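Local coordinates for conserved protein with 2 CBS domains (Pyrobaculum aerophilum, PDB 2RIH), which binds AMP through a pair of CBS domains (a Bateman module) and probably acts as an archaeal adenine-nucleotide sensor, at residues V16-P19 with E20-I24. Sequence-based numbering, arbitrary orientation.
Sequences VSLP and ETATI
Leu-18 and Ala-22 meet where strand 16-19 ends and the chain folds back through a type I beta turn, Pro-19 to Ala-22, toward helix 24-34. The methyl of Ala-22 lies alongside the leucine, 3.8 Å from CB and 3.9 Å from CD2. With CG anti to the carbonyl carbon and beside the backbone N (chi1 -65°), Leu-18 brings both its base and this one branch to that methyl. Its side chain also packs against Ala-39 and Leu-41 of strand 38-43 and Glu-26 and Glu-30 of helix 24-34. The turn is closed by one backbone hydrogen bond, Ala-22 N to Pro-19 O, 2.9 Å long with an N-H...O angle of 158°. Ala-22 CB comes within 3.2 Å of the same oxygen. On the exposed surface of the turn the Thr-21 side chain crosses the proline ring at a slant, its OG1 3.9 Å from Pro-19 CB in a loose van der Waals contact. Glu-20 points away from the strand end, its chain extended beyond CG, and OE1 accepts a hydrogen bond from the backbone N of Arg-44. Thr-23 is the N-cap of helix 24-34: its OG1 caps a backbone N farther on, while Glu-26 OE1 accepts a hydrogen bond from Thr-23 N, consistent with a capping box. The turn thus links the first strand and first helix of a CBS domain whose Val-16 contributes to an AMP site. Main-chain bonding and buried methyl packing together shape this corner, which needs no polar side-chain bond between its two halves.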
# COMPACT_ATOMS: atom_id res chain seq x y z
N VAL A 16 -10.63 10.65 1.41
CA VAL A 16 -10.36 11.09 2.76
C VAL A 16 -9.59 12.41 2.67
O VAL A 16 -8.48 12.46 2.14
CB VAL A 16 -9.52 10.05 3.54
CG1 VAL A 16 -9.06 10.62 4.87
CG2 VAL A 16 -10.33 8.79 3.75
N SER A 17 -10.21 13.48 3.15
CA SER A 17 -9.52 14.75 3.21
C SER A 17 -9.68 15.36 4.59
O SER A 17 -10.70 15.19 5.24
CB SER A 17 -10.03 15.72 2.13
OG SER A 17 -11.38 16.08 2.35
N LEU A 18 -8.63 16.05 5.03
CA LEU A 18 -8.62 16.74 6.30
C LEU A 18 -8.00 18.12 6.06
O LEU A 18 -7.22 18.29 5.11
CB LEU A 18 -7.80 15.96 7.34
CG LEU A 18 -8.30 14.58 7.78
CD1 LEU A 18 -7.81 13.47 6.83
CD2 LEU A 18 -7.86 14.30 9.19
N PRO A 19 -8.35 19.11 6.89
CA PRO A 19 -7.64 20.39 6.75
C PRO A 19 -6.14 20.25 7.02
O PRO A 19 -5.71 19.33 7.73
CB PRO A 19 -8.32 21.31 7.77
CG PRO A 19 -9.08 20.42 8.69
CD PRO A 19 -9.38 19.15 7.94
N GLU A 20 -5.37 21.15 6.42
CA GLU A 20 -3.91 21.15 6.52
C GLU A 20 -3.33 21.23 7.94
O GLU A 20 -2.15 20.96 8.13
CB GLU A 20 -3.33 22.28 5.67
CG GLU A 20 -3.84 23.69 6.01
CD GLU A 20 -3.14 24.76 5.20
OE1 GLU A 20 -3.84 25.57 4.56
OE2 GLU A 20 -1.90 24.78 5.18
N THR A 21 -4.16 21.60 8.91
CA THR A 21 -3.79 21.68 10.33
C THR A 21 -3.95 20.34 11.07
O THR A 21 -3.64 20.25 12.26
CB THR A 21 -4.67 22.71 11.07
OG1 THR A 21 -6.05 22.47 10.73
CG2 THR A 21 -4.31 24.13 10.67
N ALA A 22 -4.45 19.32 10.38
CA ALA A 22 -4.69 18.01 10.98
C ALA A 22 -3.44 17.44 11.66
O ALA A 22 -2.30 17.67 11.24
CB ALA A 22 -5.20 17.02 9.92
N THR A 23 -3.66 16.67 12.73
CA THR A 23 -2.57 15.98 13.38
C THR A 23 -2.34 14.65 12.67
O THR A 23 -3.18 14.21 11.89
CB THR A 23 -2.85 15.71 14.87
OG1 THR A 23 -3.91 14.75 15.01
CG2 THR A 23 -3.20 17.02 15.59
N ILE A 24 -1.21 14.02 12.97
CA ILE A 24 -0.87 12.73 12.39
C ILE A 24 -1.90 11.65 12.76
O ILE A 24 -2.28 10.86 11.91
CB ILE A 24 0.54 12.27 12.83
CG1 ILE A 24 1.61 13.22 12.27
CG2 ILE A 24 0.78 10.81 12.37
CD1 ILE A 24 2.97 12.98 12.83